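Long-range contacts in LipS lipolytic enzyme (PDB 4FBL), which probably hydrolyses ester bonds of lipids as a thermostable lipase of the alpha/beta-hydrolase fold: residues G73-Y79 / S274-R279; Y79-T83 / W114-C119. All coordinates share one frame; numbering follows the deposited sequence.

Contact 1. Residues G73-Y79 / S274-R279; sequences GFARAGY and SLAFIR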
ATOM      1  N   GLY C  73     -23.070  14.119 -18.817  1.00 24.55           N
ATOM      2  CA  GLY C  73     -24.187  14.398 -17.943  1.00 25.04           C
ATOM      3  C   GLY C  73     -24.016  15.565 -16.979  1.00 25.95           C
ATOM      4  O   GLY C  73     -24.903  16.405 -16.920  1.00 27.00           O
ATOM      5  N   PHE C  74     -22.916  15.634 -16.194  1.00 24.38           N
ATOM      6  CA  PHE C  74     -22.713  16.742 -15.304  1.00 23.52           C
ATOM      7  C   PHE C  74     -22.494  18.029 -16.104  1.00 24.51           C
ATOM      8  O   PHE C  74     -22.872  19.092 -15.635  1.00 23.48           O
ATOM      9  CB  PHE C  74     -21.448  16.570 -14.379  1.00 23.01           C
ATOM     10  CG  PHE C  74     -21.455  15.320 -13.503  1.00 23.61           C
ATOM     11  CD1 PHE C  74     -22.624  14.935 -12.791  1.00 17.48           C
ATOM     12  CD2 PHE C  74     -20.268  14.538 -13.388  1.00 19.78           C
ATOM     13  CE1 PHE C  74     -22.642  13.810 -11.992  1.00 21.36           C
ATOM     14  CE2 PHE C  74     -20.257  13.367 -12.590  1.00 21.88           C
ATOM     15  CZ  PHE C  74     -21.471  13.006 -11.833  1.00 19.05           C
ATOM     16  N   ALA C  75     -21.753  17.971 -17.215  1.00 24.38           N
ATOM     17  CA  ALA C  75     -21.586  19.199 -18.022  1.00 26.98           C
ATOM     18  C   ALA C  75     -22.943  19.732 -18.639  1.00 28.52           C
ATOM     19  O   ALA C  75     -23.201  20.941 -18.563  1.00 28.34           O
ATOM     20  CB  ALA C  75     -20.511  19.092 -19.076  1.00 25.18           C
ATOM     21  N   ARG C  76     -23.785  18.855 -19.185  1.00 30.82           N
ATOM     22  CA  ARG C  76     -25.120  19.289 -19.633  1.00 33.75           C
ATOM     23  C   ARG C  76     -25.963  19.842 -18.518  1.00 34.89           C
ATOM     24  O   ARG C  76     -26.852  20.630 -18.786  1.00 35.72           O
ATOM     25  CB  ARG C  76     -25.909  18.185 -20.247  1.00 34.28           C
ATOM     26  CG  ARG C  76     -25.265  17.692 -21.424  1.00 36.31           C
ATOM     27  CD  ARG C  76     -26.227  16.874 -22.130  1.00 41.82           C
ATOM     28  NE  ARG C  76     -25.393  16.296 -23.142  1.00 46.15           N
ATOM     29  CZ  ARG C  76     -24.920  15.062 -23.078  1.00 48.07           C
ATOM     30  NH1 ARG C  76     -25.265  14.239 -22.062  1.00 41.56           N
ATOM     31  NH2 ARG C  76     -24.125  14.671 -24.057  1.00 45.79           N
ATOM     32  N   ALA C  77     -25.712  19.446 -17.269  1.00 33.07           N
ATOM     33  CA  ALA C  77     -26.494  20.027 -16.210  1.00 30.68           C
ATOM     34  C   ALA C  77     -25.929  21.395 -15.839  1.00 29.69           C
ATOM     35  O   ALA C  77     -26.522  22.126 -15.058  1.00 29.97           O
ATOM     36  CB  ALA C  77     -26.610  19.099 -15.055  1.00 31.40           C
ATOM     37  N   GLY C  78     -24.800  21.800 -16.416  1.00 27.44           N
ATOM     38  CA  GLY C  78     -24.344  23.175 -16.156  1.00 24.64           C
ATOM     39  C   GLY C  78     -23.154  23.303 -15.246  1.00 23.70           C
ATOM     40  O   GLY C  78     -22.586  24.368 -15.111  1.00 24.51           O
ATOM     41  N   TYR C  79     -22.730  22.186 -14.618  1.00 23.07           N
ATOM     42  CA  TYR C  79     -21.558  22.195 -13.703  1.00 21.22           C
ATOM     43  C   TYR C  79     -20.238  22.399 -14.465  1.00 19.94           C
ATOM     44  O   TYR C  79     -20.176  21.980 -15.565  1.00 21.64           O
ATOM     45  CB  TYR C  79     -21.500  20.842 -12.899  1.00 19.53           C
ATOM     46  CG  TYR C  79     -22.746  20.706 -12.005  1.00 19.68           C
ATOM     47  CD1 TYR C  79     -22.944  21.586 -10.937  1.00 22.02           C
ATOM     48  CD2 TYR C  79     -23.751  19.785 -12.304  1.00 20.45           C
ATOM     49  CE1 TYR C  79     -24.123  21.562 -10.165  1.00 21.95           C
ATOM     50  CE2 TYR C  79     -24.935  19.721 -11.482  1.00 23.35           C
ATOM     51  CZ  TYR C  79     -25.099  20.613 -10.456  1.00 24.53           C
ATOM     52  OH  TYR C  79     -26.217  20.501  -9.645  1.00 23.61           O
ATOM     53  N   SER C 274     -26.276  10.732  -8.703  1.00 20.19           N
ATOM     54  CA  SER C 274     -25.101  11.575  -8.472  1.00 19.05           C
ATOM     55  C   SER C 274     -25.519  13.018  -8.677  1.00 20.20           C
ATOM     56  O   SER C 274     -25.137  13.864  -7.890  1.00 19.29           O
ATOM     57  CB  SER C 274     -23.895  11.264  -9.406  1.00 18.66           C
ATOM     58  OG  SER C 274     -23.503   9.876  -9.201  1.00 20.36           O
ATOM     59  N   LEU C 275     -26.292  13.303  -9.732  1.00 20.80           N
ATOM     60  CA  LEU C 275     -26.789  14.739  -9.961  1.00 19.61           C
ATOM     61  C   LEU C 275     -27.667  15.179  -8.778  1.00 20.77           C
ATOM     62  O   LEU C 275     -27.514  16.297  -8.232  1.00 21.18           O
ATOM     63  CB  LEU C 275     -27.620  14.777 -11.254  1.00 18.73           C
ATOM     64  CG  LEU C 275     -26.862  14.817 -12.579  1.00 20.05           C
ATOM     65  CD1 LEU C 275     -27.808  14.572 -13.797  1.00 18.54           C
ATOM     66  CD2 LEU C 275     -26.129  16.158 -12.681  1.00 20.76           C
ATOM     67  N   ALA C 276     -28.541  14.276  -8.327  1.00 20.49           N
ATOM     68  CA  ALA C 276     -29.410  14.559  -7.157  1.00 21.20           C
ATOM     69  C   ALA C 276     -28.580  14.899  -5.864  1.00 22.13           C
ATOM     70  O   ALA C 276     -28.882  15.833  -5.047  1.00 20.33           O
ATOM     71  CB  ALA C 276     -30.356  13.375  -6.940  1.00 21.15           C
ATOM     72  N   PHE C 277     -27.533  14.119  -5.686  1.00 20.84           N
ATOM     73  CA  PHE C 277     -26.634  14.246  -4.566  1.00 19.06           C
ATOM     74  C   PHE C 277     -25.887  15.589  -4.589  1.00 19.19           C
ATOM     75  O   PHE C 277     -25.751  16.280  -3.557  1.00 18.70           O
ATOM     76  CB  PHE C 277     -25.627  13.083  -4.659  1.00 19.69           C
ATOM     77  CG  PHE C 277     -24.510  13.135  -3.571  1.00 21.07           C
ATOM     78  CD1 PHE C 277     -24.792  12.798  -2.236  1.00 18.83           C
ATOM     79  CD2 PHE C 277     -23.233  13.551  -3.902  1.00 17.52           C
ATOM     80  CE1 PHE C 277     -23.731  12.859  -1.257  1.00 20.02           C
ATOM     81  CE2 PHE C 277     -22.203  13.655  -2.926  1.00 15.47           C
ATOM     82  CZ  PHE C 277     -22.427  13.281  -1.661  1.00 15.88           C
ATOM     83  N   ILE C 278     -25.345  15.943  -5.745  1.00 18.80           N
ATOM     84  CA  ILE C 278     -24.774  17.256  -5.927  1.00 18.76           C
ATOM     85  C   ILE C 278     -25.726  18.420  -5.625  1.00 21.52           C
ATOM     86  O   ILE C 278     -25.292  19.356  -4.889  1.00 19.92           O
ATOM     87  CB  ILE C 278     -24.236  17.464  -7.375  1.00 20.19           C
ATOM     88  CG1 ILE C 278     -22.993  16.573  -7.604  1.00 17.98           C
ATOM     89  CG2 ILE C 278     -23.845  18.922  -7.661  1.00 19.99           C
ATOM     90  CD1 ILE C 278     -22.646  16.337  -9.179  1.00 20.50           C
ATOM     91  N   ARG C 279     -26.936  18.413  -6.203  1.00 20.02           N
ATOM     92  CA  ARG C 279     -27.954  19.498  -5.921  1.00 23.60           C
ATOM     93  C   ARG C 279     -28.321  19.616  -4.457  1.00 23.66           C
ATOM     94  O   ARG C 279     -28.811  20.659  -3.972  1.00 23.60           O
ATOM     95  CB  ARG C 279     -29.328  19.113  -6.520  1.00 23.29           C
ATOM     96  CG  ARG C 279     -29.541  19.258  -7.925  1.00 30.57           C
ATOM     97  CD  ARG C 279     -31.126  19.305  -8.199  1.00 39.30           C
ATOM     98  NE  ARG C 279     -31.854  18.039  -7.916  1.00 43.39           N
ATOM     99  CZ  ARG C 279     -31.716  16.904  -8.639  1.00 44.12           C
ATOM    100  NH1 ARG C 279     -30.860  16.779  -9.704  1.00 33.67           N
ATOM    101  NH2 ARG C 279     -32.439  15.869  -8.264  1.00 45.52           N
TER

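Contact 2. Residues Y79-T83 / W114-C119; sequences YTVAT and WLEERC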
ATOM      1  N   TYR C  79     -22.730  22.186 -14.618  1.00 23.07           N
ATOM      2  CA  TYR C  79     -21.558  22.195 -13.703  1.00 21.22           C
ATOM      3  C   TYR C  79     -20.238  22.399 -14.465  1.00 19.94           C
ATOM      4  O   TYR C  79     -20.176  21.980 -15.565  1.00 21.64           O
ATOM      5  CB  TYR C  79     -21.500  20.842 -12.899  1.00 19.53           C
ATOM      6  CG  TYR C  79     -22.746  20.706 -12.005  1.00 19.68           C
ATOM      7  CD1 TYR C  79     -22.944  21.586 -10.937  1.00 22.02           C
ATOM      8  CD2 TYR C  79     -23.751  19.785 -12.304  1.00 20.45           C
ATOM      9  CE1 TYR C  79     -24.123  21.562 -10.165  1.00 21.95           C
ATOM     10  CE2 TYR C  79     -24.935  19.721 -11.482  1.00 23.35           C
ATOM     11  CZ  TYR C  79     -25.099  20.613 -10.456  1.00 24.53           C
ATOM     12  OH  TYR C  79     -26.217  20.501  -9.645  1.00 23.61           O
ATOM     13  N   THR C  80     -19.238  23.020 -13.872  1.00 19.76           N
ATOM     14  CA  THR C  80     -17.831  22.921 -14.346  1.00 22.56           C
ATOM     15  C   THR C  80     -17.341  21.457 -14.071  1.00 23.20           C
ATOM     16  O   THR C  80     -17.731  20.881 -13.025  1.00 23.66           O
ATOM     17  CB  THR C  80     -16.970  23.970 -13.631  1.00 24.57           C
ATOM     18  OG1 THR C  80     -17.462  25.294 -13.973  1.00 26.42           O
ATOM     19  CG2 THR C  80     -15.483  23.910 -14.013  1.00 21.23           C
ATOM     20  N   VAL C  81     -16.630  20.860 -15.048  1.00 21.59           N
ATOM     21  CA  VAL C  81     -16.273  19.426 -15.078  1.00 21.16           C
ATOM     22  C   VAL C  81     -14.798  19.281 -15.448  1.00 20.95           C
ATOM     23  O   VAL C  81     -14.352  19.877 -16.458  1.00 21.17           O
ATOM     24  CB  VAL C  81     -17.135  18.552 -16.035  1.00 21.73           C
ATOM     25  CG1 VAL C  81     -16.742  17.062 -15.898  1.00 16.60           C
ATOM     26  CG2 VAL C  81     -18.664  18.630 -15.693  1.00 20.19           C
ATOM     27  N   ALA C  82     -14.026  18.562 -14.623  1.00 19.39           N
ATOM     28  CA  ALA C  82     -12.642  18.119 -15.008  1.00 18.57           C
ATOM     29  C   ALA C  82     -12.627  16.596 -14.944  1.00 18.81           C
ATOM     30  O   ALA C  82     -12.799  16.021 -13.834  1.00 16.85           O
ATOM     31  CB  ALA C  82     -11.565  18.696 -14.052  1.00 20.12           C
ATOM     32  N   THR C  83     -12.368  15.950 -16.109  1.00 18.15           N
ATOM     33  CA  THR C  83     -12.259  14.528 -16.221  1.00 18.14           C
ATOM     34  C   THR C  83     -10.857  14.297 -16.779  1.00 18.81           C
ATOM     35  O   THR C  83     -10.695  14.216 -17.978  1.00 20.17           O
ATOM     36  CB  THR C  83     -13.280  13.941 -17.204  1.00 19.74           C
ATOM     37  OG1 THR C  83     -14.540  14.441 -16.789  1.00 22.30           O
ATOM     38  CG2 THR C  83     -13.316  12.379 -17.094  1.00 16.89           C
ATOM     39  N   TRP C 114      -7.393  23.308 -11.015  1.00 23.83           N
ATOM     40  CA  TRP C 114      -8.067  23.848 -12.213  1.00 23.63           C
ATOM     41  C   TRP C 114      -9.530  24.188 -11.853  1.00 24.43           C
ATOM     42  O   TRP C 114     -10.049  25.263 -12.256  1.00 24.05           O
ATOM     43  CB  TRP C 114      -7.979  22.827 -13.354  1.00 22.49           C
ATOM     44  CG  TRP C 114      -8.630  23.228 -14.644  1.00 23.95           C
ATOM     45  CD1 TRP C 114      -8.023  23.820 -15.716  1.00 24.42           C
ATOM     46  CD2 TRP C 114     -10.028  23.032 -15.028  1.00 26.06           C
ATOM     47  NE1 TRP C 114      -8.953  24.010 -16.744  1.00 25.46           N
ATOM     48  CE2 TRP C 114     -10.184  23.552 -16.347  1.00 24.35           C
ATOM     49  CE3 TRP C 114     -11.172  22.494 -14.366  1.00 23.99           C
ATOM     50  CZ2 TRP C 114     -11.424  23.498 -17.049  1.00 24.68           C
ATOM     51  CZ3 TRP C 114     -12.430  22.475 -15.042  1.00 23.96           C
ATOM     52  CH2 TRP C 114     -12.547  22.985 -16.376  1.00 22.95           C
ATOM     53  N   LEU C 115     -10.163  23.297 -11.074  1.00 22.66           N
ATOM     54  CA  LEU C 115     -11.539  23.504 -10.630  1.00 22.40           C
ATOM     55  C   LEU C 115     -11.618  24.656  -9.656  1.00 22.67           C
ATOM     56  O   LEU C 115     -12.528  25.409  -9.748  1.00 23.33           O
ATOM     57  CB  LEU C 115     -12.115  22.245  -9.958  1.00 20.53           C
ATOM     58  CG  LEU C 115     -12.407  21.081 -10.829  1.00 19.80           C
ATOM     59  CD1 LEU C 115     -12.768  19.856 -10.010  1.00 19.87           C
ATOM     60  CD2 LEU C 115     -13.506  21.312 -11.854  1.00 25.12           C
ATOM     61  N   GLU C 116     -10.663  24.811  -8.765  1.00 22.45           N
ATOM     62  CA  GLU C 116     -10.704  25.885  -7.788  1.00 26.27           C
ATOM     63  C   GLU C 116     -10.516  27.275  -8.421  1.00 27.94           C
ATOM     64  O   GLU C 116     -11.071  28.224  -7.961  1.00 29.26           O
ATOM     65  CB  GLU C 116      -9.660  25.685  -6.704  1.00 25.74           C
ATOM     66  CG  GLU C 116     -10.124  24.811  -5.626  1.00 33.92           C
ATOM     67  CD  GLU C 116      -8.963  24.054  -5.022  1.00 41.52           C
ATOM     68  OE1 GLU C 116      -9.218  23.081  -4.300  1.00 48.16           O
ATOM     69  OE2 GLU C 116      -7.791  24.388  -5.276  1.00 46.18           O
ATOM     70  N   GLU C 117      -9.715  27.384  -9.469  1.00 28.56           N
ATOM     71  CA  GLU C 117      -9.731  28.594 -10.297  1.00 27.50           C
ATOM     72  C   GLU C 117     -11.125  29.018 -10.803  1.00 28.27           C
ATOM     73  O   GLU C 117     -11.409  30.187 -10.874  1.00 31.16           O
ATOM     74  CB  GLU C 117      -8.741  28.409 -11.483  1.00 27.15           C
ATOM     75  CG  GLU C 117      -7.258  28.542 -11.031  1.00 23.88           C
ATOM     76  CD  GLU C 117      -6.219  28.089 -12.116  1.00 28.73           C
ATOM     77  OE1 GLU C 117      -6.525  27.697 -13.245  1.00 27.50           O
ATOM     78  OE2 GLU C 117      -5.032  28.142 -11.841  1.00 33.43           O
ATOM     79  N   ARG C 118     -11.967  28.077 -11.196  1.00 26.37           N
ATOM     80  CA  ARG C 118     -13.252  28.301 -11.760  1.00 26.42           C
ATOM     81  C   ARG C 118     -14.529  28.135 -10.861  1.00 27.09           C
ATOM     82  O   ARG C 118     -15.636  28.341 -11.353  1.00 29.10           O
ATOM     83  CB  ARG C 118     -13.391  27.375 -12.982  1.00 25.45           C
ATOM     84  CG  ARG C 118     -12.257  27.688 -14.024  1.00 23.05           C
ATOM     85  CD  ARG C 118     -12.093  26.570 -15.020  1.00 24.28           C
ATOM     86  NE  ARG C 118     -11.265  26.990 -16.128  1.00 24.64           N
ATOM     87  CZ  ARG C 118      -9.934  27.055 -16.055  1.00 26.25           C
ATOM     88  NH1 ARG C 118      -9.309  26.714 -14.937  1.00 22.08           N
ATOM     89  NH2 ARG C 118      -9.218  27.492 -17.092  1.00 31.27           N
ATOM     90  N   CYS C 119     -14.370  27.728  -9.607  1.00 26.73           N
ATOM     91  CA  CYS C 119     -15.475  27.178  -8.791  1.00 26.09           C
ATOM     92  C   CYS C 119     -15.305  27.494  -7.352  1.00 25.30           C
ATOM     93  O   CYS C 119     -14.232  27.535  -6.843  1.00 25.22           O
ATOM     94  CB  CYS C 119     -15.511  25.630  -8.903  1.00 25.70           C
ATOM     95  SG  CYS C 119     -15.759  25.192 -10.507  1.00 27.76           S
TER

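Contact 1. Residues G73-Y79 / S274-R279
Two helices that lie on the same side of the central sheet in this alpha/beta-hydrolase fold, 68-76 and the C-terminal 267-279, meet here through Phe74, Ala77 and Tyr79 on one side and Ser274, Leu275 and Ile278 on the other. No hydrogen bond crosses; the join is apolar. Leu275 is the wedge: its CD2 methyl comes 3.7 Å from CD1 of Phe74, near the plane of that ring, and 3.8 Å from CB of Ala77. The same methyl reaches the edge of the Tyr79 ring. Further along the Phe74 rim, CE1 packs at 3.8 Å from CB of Ser274, again in the ring plane, while CD1 of Ile278 approaches obliquely. The serine hydroxyl turns back to Ile270 O in its own helix. Beneath, Val54, Val56 and Met149 of the sheet meet the Phe74 side chain. Helix 68-76 ends in a Schellman motif, with Gly78 at positive phi (107°) and bonds from Gly78 N to Ala75 O and from Tyr79 N to Phe74 O; the turn delivers Tyr79 toward the second helix. With CG anti to its carbonyl carbon (chi1 -63°), the tyrosine lays its outer ring along the CG2 branch of Ile278, the two side chains running past each other in opposite directions. Were the tyrosine cut back to alanine, Ile278 CG2 would probably lose its cover and a gap would be likely to open beside Leu275. At the far end of the ring, Tyr79 OH lies 3.5 Å from CG2 of Ile278 and 3.9 Å from CG of Arg279.

Contact 2. Residues Y79-T83 / W114-C119
The indole of Trp114 takes Thr80, Val81 and Ala82 obliquely along its six-membered ring and has the guanidinium of Arg118 on one face, with NH1 of Arg118 lying 3.2 Å above the ring plane and offset toward the rim, while CD2 of Leu115 sits at the indole edge, in its plane. In turn, NE1 of Trp114 lies over the centre of the guanidinium, and the carbonyl O of Trp114 is at the guanidinium edge. There NH1 of Arg118 donates to O of Trp114 over 3.1 Å, with an N-H...O angle of 152°; the donor is tilted 25° from the carbonyl plane. A weak salt bridge from the same NH1 to OE1 of Glu117 adds a second hold. Toward the strand, CZ3 of Trp114 lies 3.5 Å from CG2 of Thr80 and equally near Val81 O, and CE3 meets CB of Ala82. Placing CG anti to the backbone N (chi1 180°) carries the indole from its helix across to these residues. Tyr46, in the outermost strand 45-47, meets Trp114 edge-to-face. This is the packing of an alpha/beta-hydrolase sheet against a flanking helix: strand 80-83 and helix segment 114-118 run nearly antiparallel, their axes 9.1 Å apart. Thr80 and Ala82 turn toward the helix, whereas Val81 points from the strand's other face to Phe74 and Ala75. CD2 of Leu115 fits between the two strand side chains, 3.9 Å from CB of Ala82 and just as far from CG2 of Thr80. The Thr80 hydroxyl is held by Ser50 O and Gly49 N, and CB of Thr80 packs 3.6 Å from SG of Cys119.

From the N terminus, the chain passes through helix 68-76 into strand 80-83, with Tyr79 closing one range and opening the next. Contact 2 closes the shorter loop, returning at 114-119 after 30 intervening residues, which include helix 93-97 and most of helix 101-118. Contact 1 closes only at the C-terminal helix, 194 residues on, so the shorter loop lies wholly within the longer one. The two contacts cover opposite faces of the sheet: contact 1 joins helices 68-76 and 267-279, contact 2 fastens helix 101-118 to strand 80-83. Their centres are 13 Å apart, and they touch where CG2 of Val81 packs 3.7 Å from CB of Phe74.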